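Local coordinates for L protein (CAS virus, PDB 5MV0) that probably cleaves capped host messenger RNAs with its N-terminal endonuclease domain, supplying primers for viral transcription by cap-snatching, at residues B[57-62]-B[98-103]; B[78-83]-B[128-133]; B[90-95]-B[134-139]; B[118-123]-B[140-145]. All blocks are in the same frame, centred on the assembly; numbering follows the deposited sequence.

Contact 1 of 4, residues B[57-62]-B[98-103]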
loop_
_atom_site.group_PDB
_atom_site.type_symbol
_atom_site.label_atom_id
_atom_site.label_comp_id
_atom_site.label_asym_id
_atom_site.label_seq_id
_atom_site.Cartn_x
_atom_site.Cartn_y
_atom_site.Cartn_z
ATOM N N LEU B 57 -15.112 -14.791 4.383
ATOM C CA LEU B 57 -16.485 -14.898 4.848
ATOM C C LEU B 57 -17.419 -13.877 4.211
ATOM O O LEU B 57 -18.631 -13.942 4.441
ATOM C CB LEU B 57 -16.532 -14.748 6.372
ATOM C CG LEU B 57 -15.869 -15.837 7.212
ATOM C CD1 LEU B 57 -15.653 -15.342 8.647
ATOM C CD2 LEU B 57 -16.712 -17.111 7.207
ATOM N N GLY B 58 -16.890 -12.938 3.429
ATOM C CA GLY B 58 -17.719 -11.917 2.818
ATOM C C GLY B 58 -18.325 -10.908 3.772
ATOM O O GLY B 58 -19.406 -10.379 3.493
ATOM N N ILE B 59 -17.652 -10.603 4.882
ATOM C CA ILE B 59 -18.179 -9.676 5.877
ATOM C C ILE B 59 -17.253 -8.465 5.993
ATOM O O ILE B 59 -16.170 -8.423 5.415
ATOM C CB ILE B 59 -18.365 -10.351 7.248
ATOM C CG1 ILE B 59 -17.011 -10.708 7.844
ATOM C CG2 ILE B 59 -19.213 -11.622 7.118
ATOM C CD1 ILE B 59 -17.120 -11.304 9.227
ATOM N N ILE B 60 -17.699 -7.484 6.767
ATOM C CA ILE B 60 -16.981 -6.222 6.941
ATOM C C ILE B 60 -15.882 -6.398 7.979
ATOM O O ILE B 60 -16.130 -6.891 9.082
ATOM C CB ILE B 60 -17.953 -5.110 7.362
ATOM C CG1 ILE B 60 -18.983 -4.852 6.260
ATOM C CG2 ILE B 60 -17.211 -3.828 7.740
ATOM C CD1 ILE B 60 -20.198 -4.116 6.769
ATOM N N HIS B 61 -14.666 -5.984 7.635
ATOM C CA HIS B 61 -13.595 -5.891 8.624
ATOM C C HIS B 61 -13.820 -4.656 9.486
ATOM O O HIS B 61 -13.898 -3.534 8.969
ATOM C CB HIS B 61 -12.241 -5.820 7.930
ATOM C CG HIS B 61 -11.068 -5.911 8.856
ATOM N ND1 HIS B 61 -9.819 -5.431 8.515
ATOM C CD2 HIS B 61 -10.940 -6.450 10.093
ATOM C CE1 HIS B 61 -8.978 -5.655 9.510
ATOM N NE2 HIS B 61 -9.631 -6.276 10.477
ATOM N N ASN B 62 -13.906 -4.855 10.798
ATOM C CA ASN B 62 -14.394 -3.820 11.719
ATOM C C ASN B 62 -13.267 -2.881 12.170
ATOM O O ASN B 62 -12.975 -2.737 13.359
ATOM C CB ASN B 62 -15.073 -4.482 12.914
ATOM C CG ASN B 62 -15.680 -3.485 13.881
ATOM O OD1 ASN B 62 -15.918 -2.326 13.534
ATOM N ND2 ASN B 62 -15.949 -3.937 15.102
ATOM N N THR B 98 -30.277 -11.626 9.457
ATOM C CA THR B 98 -29.141 -12.357 10.002
ATOM C C THR B 98 -28.009 -11.386 10.307
ATOM O O THR B 98 -27.716 -10.492 9.503
ATOM C CB THR B 98 -28.658 -13.438 9.029
ATOM O OG1 THR B 98 -29.727 -14.354 8.757
ATOM C CG2 THR B 98 -27.488 -14.211 9.629
ATOM N N ILE B 99 -27.403 -11.547 11.480
ATOM C CA ILE B 99 -26.178 -10.853 11.858
ATOM C C ILE B 99 -25.080 -11.896 11.988
ATOM O O ILE B 99 -25.296 -12.953 12.590
ATOM C CB ILE B 99 -26.349 -10.078 13.175
ATOM C CG1 ILE B 99 -27.360 -8.940 12.991
ATOM C CG2 ILE B 99 -24.993 -9.556 13.673
ATOM C CD1 ILE B 99 -27.899 -8.381 14.302
ATOM N N ILE B 100 -23.914 -11.612 11.410
ATOM C CA ILE B 100 -22.730 -12.446 11.578
ATOM C C ILE B 100 -21.676 -11.629 12.319
ATOM O O ILE B 100 -21.521 -10.429 12.063
ATOM C CB ILE B 100 -22.204 -12.940 10.217
ATOM C CG1 ILE B 100 -23.293 -13.738 9.480
ATOM C CG2 ILE B 100 -20.962 -13.783 10.396
ATOM C CD1 ILE B 100 -22.972 -14.022 8.029
ATOM N N VAL B 101 -20.980 -12.262 13.261
ATOM C CA VAL B 101 -19.813 -11.659 13.898
ATOM C C VAL B 101 -18.658 -12.648 13.841
ATOM O O VAL B 101 -18.844 -13.865 13.936
ATOM C CB VAL B 101 -20.070 -11.219 15.356
ATOM C CG1 VAL B 101 -21.037 -10.042 15.418
ATOM C CG2 VAL B 101 -20.558 -12.401 16.201
ATOM N N LEU B 102 -17.452 -12.109 13.685
ATOM C CA LEU B 102 -16.244 -12.901 13.541
ATOM C C LEU B 102 -15.268 -12.555 14.655
ATOM O O LEU B 102 -15.058 -11.375 14.963
ATOM C CB LEU B 102 -15.585 -12.649 12.174
ATOM C CG LEU B 102 -14.125 -13.106 12.080
ATOM C CD1 LEU B 102 -14.047 -14.625 12.033
ATOM C CD2 LEU B 102 -13.441 -12.468 10.876
ATOM N N GLU B 103 -14.679 -13.586 15.255
ATOM C CA GLU B 103 -13.521 -13.457 16.139
ATOM C C GLU B 103 -12.406 -14.296 15.531
ATOM O O GLU B 103 -12.525 -15.524 15.443
ATOM C CB GLU B 103 -13.839 -13.918 17.561
ATOM C CG GLU B 103 -14.913 -13.090 18.280
ATOM C CD GLU B 103 -14.427 -11.698 18.659
ATOM O OE1 GLU B 103 -13.208 -11.431 18.539
ATOM O OE2 GLU B 103 -15.266 -10.872 19.076
#
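Ile59 and Leu102 meet through their aliphatic side chains, which cross at about a right angle: CD1 of Ile59 sits 3.6 Å from CB of Leu102 and 4.2 Å from its CD2. The reach of Ile59 comes from its first torsion (chi1 68°), which sets CG1 between the backbone N and the carbonyl carbon and carries CD1 to the base of the leucine. Its other branch, CG2, faces CG2 of Ile100 more loosely, at 4.3 Å. Leu57 adds a third apolar touch, methyl to methyl, with its CD1 3.8 Å from CD1 of Leu102. Leu102 is buried, and Cys53 and Cys54 of helix 34-57 pack on it as well.

Strands 60-61 and 98-106 belong to one mixed sheet, with strand 89-93 between them. Gly58, with positive phi in a Schellman motif, ends helix 34-57, and this turn brings Leu57 and Ile59 over the sheet face bearing Ile100 and Leu102.

No hydrogen bond joins the segments; their backbone bonding is indirect, through the intervening strand. Ile60 pairs with Tyr90 and Ile100 with Thr91, whose side chain also touches both Ile59 and Ile100 and so continues the apolar surface from one segment to the other.

Contact 2 of 4, residues B[78-83]-B[128-133]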
loop_
_atom_site.group_PDB
_atom_site.type_symbol
_atom_site.label_atom_id
_atom_site.label_comp_id
_atom_site.label_asym_id
_atom_site.label_seq_id
_atom_site.Cartn_x
_atom_site.Cartn_y
_atom_site.Cartn_z
ATOM N N ILE B 78 -34.130 -0.686 18.945
ATOM C CA ILE B 78 -34.476 -0.810 20.358
ATOM C C ILE B 78 -33.971 -2.151 20.865
ATOM O O ILE B 78 -34.409 -3.205 20.389
ATOM C CB ILE B 78 -35.988 -0.687 20.602
ATOM C CG1 ILE B 78 -36.499 0.693 20.194
ATOM C CG2 ILE B 78 -36.297 -0.966 22.066
ATOM C CD1 ILE B 78 -37.056 0.746 18.782
ATOM N N HIS B 79 -33.076 -2.116 21.852
ATOM C CA HIS B 79 -32.572 -3.357 22.425
ATOM C C HIS B 79 -31.913 -3.072 23.769
ATOM O O HIS B 79 -31.473 -1.941 24.011
ATOM C CB HIS B 79 -31.597 -4.036 21.456
ATOM C CG HIS B 79 -30.301 -3.307 21.281
ATOM N ND1 HIS B 79 -29.258 -3.423 22.175
ATOM C CD2 HIS B 79 -29.871 -2.469 20.306
ATOM C CE1 HIS B 79 -28.247 -2.676 21.766
ATOM N NE2 HIS B 79 -28.591 -2.092 20.631
ATOM N N PRO B 80 -31.836 -4.049 24.670
ATOM C CA PRO B 80 -31.138 -3.823 25.935
ATOM C C PRO B 80 -29.641 -3.666 25.711
ATOM O O PRO B 80 -29.089 -4.086 24.693
ATOM C CB PRO B 80 -31.442 -5.088 26.738
ATOM C CG PRO B 80 -31.573 -6.138 25.685
ATOM C CD PRO B 80 -32.277 -5.451 24.542
ATOM N N THR B 81 -28.992 -3.045 26.690
ATOM C CA THR B 81 -27.546 -2.857 26.654
ATOM C C THR B 81 -26.861 -4.205 26.854
ATOM O O THR B 81 -27.066 -4.866 27.877
ATOM C CB THR B 81 -27.117 -1.863 27.739
ATOM O OG1 THR B 81 -27.680 -0.575 27.461
ATOM C CG2 THR B 81 -25.584 -1.741 27.820
ATOM N N PHE B 82 -26.073 -4.627 25.871
ATOM C CA PHE B 82 -25.301 -5.849 26.006
ATOM C C PHE B 82 -23.917 -5.548 26.562
ATOM O O PHE B 82 -23.507 -4.393 26.709
ATOM C CB PHE B 82 -25.183 -6.574 24.666
ATOM C CG PHE B 82 -26.493 -7.057 24.126
ATOM C CD1 PHE B 82 -27.136 -8.134 24.710
ATOM C CD2 PHE B 82 -27.086 -6.436 23.044
ATOM C CE1 PHE B 82 -28.353 -8.585 24.220
ATOM C CE2 PHE B 82 -28.305 -6.875 22.554
ATOM C CZ PHE B 82 -28.936 -7.956 23.145
ATOM N N GLN B 83 -23.192 -6.613 26.877
ATOM C CA GLN B 83 -21.800 -6.456 27.262
ATOM C C GLN B 83 -21.030 -5.770 26.135
ATOM O O GLN B 83 -21.412 -5.828 24.960
ATOM C CB GLN B 83 -21.179 -7.811 27.581
ATOM C CG GLN B 83 -21.297 -8.831 26.451
ATOM C CD GLN B 83 -22.567 -9.677 26.542
ATOM O OE1 GLN B 83 -23.653 -9.166 26.815
ATOM N NE2 GLN B 83 -22.428 -10.980 26.316
ATOM N N GLU B 128 -27.158 -14.298 21.595
ATOM C CA GLU B 128 -27.901 -15.016 20.566
ATOM C C GLU B 128 -29.358 -15.206 20.976
ATOM O O GLU B 128 -30.268 -15.011 20.166
ATOM C CB GLU B 128 -27.247 -16.370 20.272
ATOM C CG GLU B 128 -27.841 -17.054 19.047
ATOM C CD GLU B 128 -27.284 -18.461 18.792
ATOM O OE1 GLU B 128 -26.654 -19.036 19.699
ATOM O OE2 GLU B 128 -27.497 -18.993 17.682
ATOM N N ASP B 129 -29.591 -15.578 22.238
ATOM C CA ASP B 129 -30.956 -15.757 22.725
ATOM C C ASP B 129 -31.786 -14.502 22.528
ATOM O O ASP B 129 -32.942 -14.578 22.099
ATOM C CB ASP B 129 -30.943 -16.150 24.199
ATOM C CG ASP B 129 -30.475 -17.574 24.414
ATOM O OD1 ASP B 129 -30.566 -18.379 23.461
ATOM O OD2 ASP B 129 -30.020 -17.887 25.535
ATOM N N HIS B 130 -31.218 -13.333 22.835
ATOM C CA HIS B 130 -31.978 -12.094 22.686
ATOM C C HIS B 130 -32.337 -11.838 21.232
ATOM O O HIS B 130 -33.446 -11.387 20.931
ATOM C CB HIS B 130 -31.196 -10.915 23.262
ATOM C CG HIS B 130 -31.307 -10.791 24.747
ATOM N ND1 HIS B 130 -30.511 -11.506 25.617
ATOM C CD2 HIS B 130 -32.135 -10.050 25.519
ATOM C CE1 HIS B 130 -30.841 -11.207 26.861
ATOM N NE2 HIS B 130 -31.821 -10.324 26.829
ATOM N N LEU B 131 -31.416 -12.127 20.312
ATOM C CA LEU B 131 -31.686 -11.848 18.909
ATOM C C LEU B 131 -32.656 -12.865 18.322
ATOM O O LEU B 131 -33.549 -12.503 17.549
ATOM C CB LEU B 131 -30.375 -11.823 18.114
ATOM C CG LEU B 131 -29.576 -10.509 18.138
ATOM C CD1 LEU B 131 -30.463 -9.362 17.746
ATOM C CD2 LEU B 131 -28.987 -10.235 19.485
ATOM N N LYS B 132 -32.495 -14.144 18.657
ATOM C CA LYS B 132 -33.438 -15.133 18.142
ATOM C C LYS B 132 -34.848 -14.852 18.645
ATOM O O LYS B 132 -35.825 -15.067 17.918
ATOM C CB LYS B 132 -33.001 -16.545 18.536
ATOM C CG LYS B 132 -31.711 -17.015 17.882
ATOM C CD LYS B 132 -31.277 -18.371 18.427
ATOM C CE LYS B 132 -32.098 -19.497 17.837
ATOM N NZ LYS B 132 -31.829 -19.650 16.372
ATOM N N HIS B 133 -34.963 -14.335 19.868
ATOM C CA HIS B 133 -36.260 -13.934 20.400
ATOM C C HIS B 133 -36.948 -12.923 19.491
ATOM O O HIS B 133 -38.180 -12.871 19.442
ATOM C CB HIS B 133 -36.070 -13.361 21.804
ATOM C CG HIS B 133 -37.342 -13.222 22.582
ATOM N ND1 HIS B 133 -38.160 -12.117 22.487
ATOM C CD2 HIS B 133 -37.938 -14.059 23.463
ATOM C CE1 HIS B 133 -39.205 -12.278 23.279
ATOM N NE2 HIS B 133 -39.097 -13.449 23.881
#
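Phe82 and His130 both hold CG anti to the carbonyl carbon (chi1 -64° and -81°), and with these torsions the phenyl edge of the loop meets the imidazole of helix 127-133. The rings form an edge-to-face pair with centroids 5.4 Å apart and planes at 82°. CE1 of Phe82 lies over one imidazole face, 3.7 Å from CG of His130, while CZ abuts the CB of the same histidine, which lies at the phenyl edge in the ring plane. ND1 of His130 is also hydrogen-bonded to O of Gly126, just ahead of the helix.

Looser contacts extend the patch. Pro80 CG approaches His130 CD2 at 4.0 Å, and Leu131, a buried residue, makes an apolar contact with its CD2 4.3 Å from Phe82 CZ. Within the loop, His79 ND1 donates to Pro80 O over a short 2.6 Å, from above the carbonyl plane. That same oxygen also lies over one face of Phe82, offset toward the rim, so the carbonyl borders both aromatic side chains of the loop. Phe82 N is further tied to Asn69 OD1 of helix 68-73.

Thr81 and Gln83 pack on Thr118 and Leu122 of the second subunit, so this loop also takes part in the assembly. The whole is a T-shaped aromatic pair fastening an irregular loop to the side of a short helix in the cap-snatching domain.

Contact 3 of 4, residues B[90-95]-B[134-139]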
loop_
_atom_site.group_PDB
_atom_site.type_symbol
_atom_site.label_atom_id
_atom_site.label_comp_id
_atom_site.label_asym_id
_atom_site.label_seq_id
_atom_site.Cartn_x
_atom_site.Cartn_y
_atom_site.Cartn_z
ATOM N N TYR B 90 -18.033 -8.183 11.003
ATOM C CA TYR B 90 -19.475 -8.345 11.140
ATOM C C TYR B 90 -20.140 -8.093 9.797
ATOM O O TYR B 90 -19.553 -7.496 8.891
ATOM C CB TYR B 90 -20.058 -7.387 12.183
ATOM C CG TYR B 90 -20.072 -5.951 11.710
ATOM C CD1 TYR B 90 -21.218 -5.391 11.146
ATOM C CD2 TYR B 90 -18.934 -5.157 11.809
ATOM C CE1 TYR B 90 -21.229 -4.077 10.697
ATOM C CE2 TYR B 90 -18.939 -3.840 11.373
ATOM C CZ TYR B 90 -20.091 -3.307 10.816
ATOM O OH TYR B 90 -20.100 -2.006 10.376
ATOM N N THR B 91 -21.385 -8.544 9.689
ATOM C CA THR B 91 -22.257 -8.057 8.633
ATOM C C THR B 91 -23.701 -8.177 9.104
ATOM O O THR B 91 -24.035 -9.039 9.923
ATOM C CB THR B 91 -22.042 -8.803 7.307
ATOM O OG1 THR B 91 -22.648 -8.054 6.244
ATOM C CG2 THR B 91 -22.642 -10.203 7.352
ATOM N N ILE B 92 -24.541 -7.267 8.616
ATOM C CA ILE B 92 -25.976 -7.281 8.874
ATOM C C ILE B 92 -26.677 -7.550 7.554
ATOM O O ILE B 92 -26.631 -6.726 6.630
ATOM C CB ILE B 92 -26.457 -5.965 9.492
ATOM C CG1 ILE B 92 -25.723 -5.721 10.804
ATOM C CG2 ILE B 92 -27.978 -6.005 9.698
ATOM C CD1 ILE B 92 -25.837 -4.324 11.292
ATOM N N ASP B 93 -27.321 -8.705 7.462
ATOM C CA ASP B 93 -28.109 -9.080 6.294
ATOM C C ASP B 93 -29.572 -8.834 6.650
ATOM O O ASP B 93 -30.215 -9.672 7.284
ATOM C CB ASP B 93 -27.848 -10.534 5.924
ATOM C CG ASP B 93 -28.543 -10.952 4.643
ATOM O OD1 ASP B 93 -29.417 -10.209 4.147
ATOM O OD2 ASP B 93 -28.219 -12.049 4.141
ATOM N N ARG B 94 -30.095 -7.671 6.263
ATOM C CA ARG B 94 -31.480 -7.358 6.601
ATOM C C ARG B 94 -32.453 -8.167 5.761
ATOM O O ARG B 94 -33.593 -8.394 6.184
ATOM C CB ARG B 94 -31.742 -5.862 6.439
ATOM C CG ARG B 94 -30.902 -5.038 7.383
ATOM C CD ARG B 94 -31.234 -3.567 7.348
ATOM N NE ARG B 94 -30.331 -2.833 8.231
ATOM C CZ ARG B 94 -29.102 -2.453 7.892
ATOM N NH1 ARG B 94 -28.625 -2.730 6.683
ATOM N NH2 ARG B 94 -28.346 -1.799 8.765
ATOM N N ALA B 95 -32.024 -8.606 4.576
ATOM C CA ALA B 95 -32.857 -9.481 3.761
ATOM C C ALA B 95 -33.142 -10.790 4.486
ATOM O O ALA B 95 -34.298 -11.213 4.599
ATOM C CB ALA B 95 -32.176 -9.747 2.418
ATOM N N GLU B 134 -36.175 -12.120 18.760
ATOM C CA GLU B 134 -36.729 -11.135 17.843
ATOM C C GLU B 134 -36.852 -11.662 16.422
ATOM O O GLU B 134 -37.146 -10.882 15.510
ATOM C CB GLU B 134 -35.870 -9.865 17.851
ATOM C CG GLU B 134 -35.720 -9.226 19.220
ATOM C CD GLU B 134 -37.060 -8.860 19.846
ATOM O OE1 GLU B 134 -37.908 -8.260 19.148
ATOM O OE2 GLU B 134 -37.264 -9.174 21.037
ATOM N N GLY B 135 -36.621 -12.955 16.207
ATOM C CA GLY B 135 -36.726 -13.511 14.871
ATOM C C GLY B 135 -35.480 -13.380 14.023
ATOM O O GLY B 135 -35.525 -13.693 12.828
ATOM N N TRP B 136 -34.374 -12.916 14.597
ATOM C CA TRP B 136 -33.114 -12.762 13.886
ATOM C C TRP B 136 -32.208 -13.964 14.129
ATOM O O TRP B 136 -32.315 -14.662 15.139
ATOM C CB TRP B 136 -32.393 -11.482 14.332
ATOM C CG TRP B 136 -32.937 -10.224 13.722
ATOM C CD1 TRP B 136 -34.132 -9.616 14.006
ATOM C CD2 TRP B 136 -32.294 -9.408 12.742
ATOM N NE1 TRP B 136 -34.274 -8.479 13.250
ATOM C CE2 TRP B 136 -33.157 -8.325 12.469
ATOM C CE3 TRP B 136 -31.070 -9.485 12.068
ATOM C CZ2 TRP B 136 -32.835 -7.331 11.554
ATOM C CZ3 TRP B 136 -30.753 -8.502 11.154
ATOM C CH2 TRP B 136 -31.636 -7.438 10.901
ATOM N N LEU B 137 -31.307 -14.196 13.183
ATOM C CA LEU B 137 -30.198 -15.118 13.382
ATOM C C LEU B 137 -28.961 -14.332 13.810
ATOM O O LEU B 137 -28.717 -13.221 13.332
ATOM C CB LEU B 137 -29.906 -15.917 12.107
ATOM C CG LEU B 137 -30.479 -17.335 11.973
ATOM C CD1 LEU B 137 -31.912 -17.418 12.465
ATOM C CD2 LEU B 137 -30.379 -17.827 10.532
ATOM N N PHE B 138 -28.193 -14.904 14.726
ATOM C CA PHE B 138 -26.961 -14.295 15.216
ATOM C C PHE B 138 -25.896 -15.384 15.164
ATOM O O PHE B 138 -25.851 -16.262 16.027
ATOM C CB PHE B 138 -27.139 -13.732 16.623
ATOM C CG PHE B 138 -25.926 -13.003 17.143
ATOM C CD1 PHE B 138 -25.592 -11.751 16.655
ATOM C CD2 PHE B 138 -25.129 -13.573 18.117
ATOM C CE1 PHE B 138 -24.476 -11.077 17.129
ATOM C CE2 PHE B 138 -24.017 -12.903 18.601
ATOM C CZ PHE B 138 -23.693 -11.649 18.103
ATOM N N ASN B 139 -25.047 -15.339 14.145
ATOM C CA ASN B 139 -24.059 -16.383 13.915
ATOM C C ASN B 139 -22.684 -15.879 14.345
ATOM O O ASN B 139 -22.138 -14.936 13.758
ATOM C CB ASN B 139 -24.079 -16.821 12.453
ATOM C CG ASN B 139 -25.414 -17.441 12.054
ATOM O OD1 ASN B 139 -26.187 -17.891 12.907
ATOM N ND2 ASN B 139 -25.685 -17.475 10.754
#
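Trp136 brings CZ3 and CH2 of its indole to Ile92, the side chains crossing obliquely, and here the packing is closest: CG2 of Ile92 is 4.0 Å from CZ3 of Trp136 and 4.1 Å from CH2. The first torsion of Ile92 (chi1 -59°) leaves CG2 opposite the backbone N, where it meets the indole. The same methyl also covers the Arg94 guanidinium, centred 4.1 Å above its plane. Asp93 adds its carbonyl O, 4.1 Å from Trp136 CZ3.

In the loop that follows strand 89-93 the fit slackens. The exposed Arg94 touches Trp136 CH2 with CA and CG, each at 4.3 Å.

The backbones stay more than 9 Å apart between CA atoms because strand 98-106 runs between them, and the large indole spans this gap near the sheet's end. The fit therefore depends on shape, with no directional bond across it, while bonds to Asn96 N and Arg74 O hold the Asp93 carboxylate and the Arg94 guanidinium.

Contact 4 of 4, residues B[118-123]-B[140-145]. With PO4 (phosphate ion), chain H.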
loop_
_atom_site.group_PDB
_atom_site.type_symbol
_atom_site.label_atom_id
_atom_site.label_comp_id
_atom_site.label_asym_id
_atom_site.label_seq_id
_atom_site.Cartn_x
_atom_site.Cartn_y
_atom_site.Cartn_z
ATOM N N THR B 118 -12.599 -20.774 22.997
ATOM C CA THR B 118 -13.526 -20.782 24.127
ATOM C C THR B 118 -13.639 -19.398 24.752
ATOM O O THR B 118 -14.742 -18.910 25.012
ATOM C CB THR B 118 -13.072 -21.799 25.172
ATOM O OG1 THR B 118 -13.065 -23.106 24.588
ATOM C CG2 THR B 118 -14.016 -21.792 26.365
ATOM N N SER B 119 -12.499 -18.746 25.002
ATOM C CA SER B 119 -12.538 -17.413 25.590
ATOM C C SER B 119 -13.280 -16.434 24.692
ATOM O O SER B 119 -14.025 -15.579 25.182
ATOM C CB SER B 119 -11.122 -16.912 25.858
ATOM O OG SER B 119 -10.461 -16.672 24.626
ATOM N N ASP B 120 -13.093 -16.538 23.370
ATOM C CA ASP B 120 -13.739 -15.596 22.459
ATOM C C ASP B 120 -15.246 -15.827 22.394
ATOM O O ASP B 120 -16.035 -14.875 22.421
ATOM C CB ASP B 120 -13.132 -15.702 21.061
ATOM C CG ASP B 120 -11.840 -14.913 20.917
ATOM O OD1 ASP B 120 -11.418 -14.234 21.893
ATOM O OD2 ASP B 120 -11.271 -14.947 19.799
ATOM N N LYS B 121 -15.669 -17.086 22.295
ATOM C CA LYS B 121 -17.101 -17.346 22.213
ATOM C C LYS B 121 -17.804 -17.004 23.520
ATOM O O LYS B 121 -18.965 -16.592 23.505
ATOM C CB LYS B 121 -17.362 -18.804 21.832
ATOM C CG LYS B 121 -18.747 -18.998 21.228
ATOM C CD LYS B 121 -18.897 -20.332 20.520
ATOM C CE LYS B 121 -20.225 -20.386 19.769
ATOM N NZ LYS B 121 -21.377 -19.997 20.632
ATOM N N LEU B 122 -17.117 -17.134 24.655
ATOM C CA LEU B 122 -17.766 -16.859 25.933
ATOM C C LEU B 122 -18.117 -15.386 26.108
ATOM O O LEU B 122 -18.996 -15.067 26.915
ATOM C CB LEU B 122 -16.877 -17.320 27.085
ATOM C CG LEU B 122 -16.934 -18.817 27.423
ATOM C CD1 LEU B 122 -15.878 -19.166 28.462
ATOM C CD2 LEU B 122 -18.330 -19.215 27.916
ATOM N N LYS B 123 -17.451 -14.481 25.381
ATOM C CA LYS B 123 -17.804 -13.065 25.471
ATOM C C LYS B 123 -19.273 -12.838 25.151
ATOM O O LYS B 123 -19.882 -11.894 25.667
ATOM C CB LYS B 123 -16.961 -12.223 24.506
ATOM C CG LYS B 123 -15.455 -12.322 24.662
ATOM C CD LYS B 123 -14.766 -11.213 23.832
ATOM C CE LYS B 123 -15.101 -11.324 22.352
ATOM N NZ LYS B 123 -14.313 -10.332 21.544
ATOM N N ILE B 140 -22.127 -16.516 15.371
ATOM C CA ILE B 140 -20.822 -16.162 15.914
ATOM C C ILE B 140 -19.808 -17.108 15.295
ATOM O O ILE B 140 -19.818 -18.308 15.577
ATOM C CB ILE B 140 -20.795 -16.262 17.443
ATOM C CG1 ILE B 140 -21.887 -15.397 18.056
ATOM C CG2 ILE B 140 -19.413 -15.875 17.987
ATOM C CD1 ILE B 140 -22.286 -15.847 19.455
ATOM N N ILE B 141 -18.933 -16.578 14.447
ATOM C CA ILE B 141 -17.880 -17.366 13.821
ATOM C C ILE B 141 -16.579 -17.071 14.555
ATOM O O ILE B 141 -16.150 -15.914 14.646
ATOM C CB ILE B 141 -17.772 -17.060 12.319
ATOM C CG1 ILE B 141 -19.131 -17.307 11.657
ATOM C CG2 ILE B 141 -16.689 -17.929 11.669
ATOM C CD1 ILE B 141 -19.184 -17.011 10.162
ATOM N N VAL B 142 -15.961 -18.110 15.101
ATOM C CA VAL B 142 -14.741 -17.989 15.887
ATOM C C VAL B 142 -13.693 -18.875 15.232
ATOM O O VAL B 142 -13.875 -20.095 15.135
ATOM C CB VAL B 142 -14.974 -18.375 17.358
ATOM C CG1 VAL B 142 -13.702 -18.201 18.184
ATOM C CG2 VAL B 142 -16.107 -17.541 17.935
ATOM N N ILE B 143 -12.609 -18.261 14.766
ATOM C CA ILE B 143 -11.548 -18.946 14.036
ATOM C C ILE B 143 -10.234 -18.704 14.762
ATOM O O ILE B 143 -9.875 -17.553 15.032
ATOM C CB ILE B 143 -11.459 -18.446 12.582
ATOM C CG1 ILE B 143 -12.684 -18.869 11.778
ATOM C CG2 ILE B 143 -10.169 -18.922 11.886
ATOM C CD1 ILE B 143 -12.759 -18.134 10.432
ATOM N N SER B 144 -9.515 -19.780 15.071
ATOM C CA SER B 144 -8.169 -19.670 15.621
ATOM C C SER B 144 -7.273 -20.670 14.907
ATOM O O SER B 144 -7.477 -21.882 15.025
ATOM C CB SER B 144 -8.153 -19.911 17.132
ATOM O OG SER B 144 -6.880 -19.601 17.670
ATOM N N GLU B 145 -6.271 -20.167 14.191
ATOM C CA GLU B 145 -5.492 -20.973 13.264
ATOM C C GLU B 145 -4.004 -20.863 13.558
ATOM O O GLU B 145 -3.543 -19.922 14.208
ATOM C CB GLU B 145 -5.809 -20.566 11.817
ATOM C CG GLU B 145 -7.171 -21.089 11.439
ATOM C CD GLU B 145 -7.690 -20.562 10.134
ATOM O OE1 GLU B 145 -7.037 -19.679 9.531
ATOM O OE2 GLU B 145 -8.773 -21.030 9.722
HETATM P P PO4 H . -7.537 -15.134 26.627
HETATM O O1 PO4 H . -6.146 -14.587 26.841
HETATM O O2 PO4 H . -7.624 -16.482 27.301
HETATM O O3 PO4 H . -8.565 -14.227 27.240
HETATM O O4 PO4 H . -7.820 -15.284 25.156
HETATM O O HOH W 1 -10.161 -16.551 17.801
#
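Helix 110-122 is part of the beta-alpha-beta crossover between the parallel neighbours 98-106 and 137-145, and its Asp120 and Lys121 pack on Val142 and Ile140 of the second strand. The segment axes run nearly antiparallel, at 161°, and approach to 8.8 Å. Asp120 CB meets Val142 CG1 at 3.9 Å; this methyl, anti to the backbone N (chi1 -178°), is the branch that meets the helix. Lys121 has its CB 4.3 Å from Val142 CG2 and is extended as far as CE, with NZ turned aside (chi4 -50°) to lie 4.4 Å from Ile140 CD1.

A water lies 2.8 Å from Asp120 OD2 and 3.0 Å from Ile143 O as a possible donor to both, although other acceptors compete for its protons. Asp120 OD1 forms a salt bridge with Lys116. At the boundary with the second subunit, Ser119 OG is 3.0 Å from O4 of a phosphate, probably from the crystallisation liquor; this bond is undecided, since Lys116 O competes for the proton. Ser67, Asn69 and His84 of the second subunit bind the ion. A helix thus covers one sheet face in this PDDEXK-clan domain.

All four contacts are partly buried. Contacts 1 and 4 pack on opposite faces of the mixed sheet: contact 1, with buried Leu102, is aliphatic throughout, whereas contact 4 mixes methyls with charged side chains, among them exposed Lys121, and a water. A salt bridge from Glu103 to Lys123 ties the two together. Contact 3 shares strand 137-145 with contact 4 but spans the far end of the sheet, beside exposed Arg94. Contact 2, whose centre lies about 27 Å from the centre of the chain, has the aromatic pair, with Pro80 and His130 exposed; its helix leads into contact 3 through the Schellman turn at Gly135. Contacts 2 and 4 border the second subunit; contacts 1 and 3 touch no other chain.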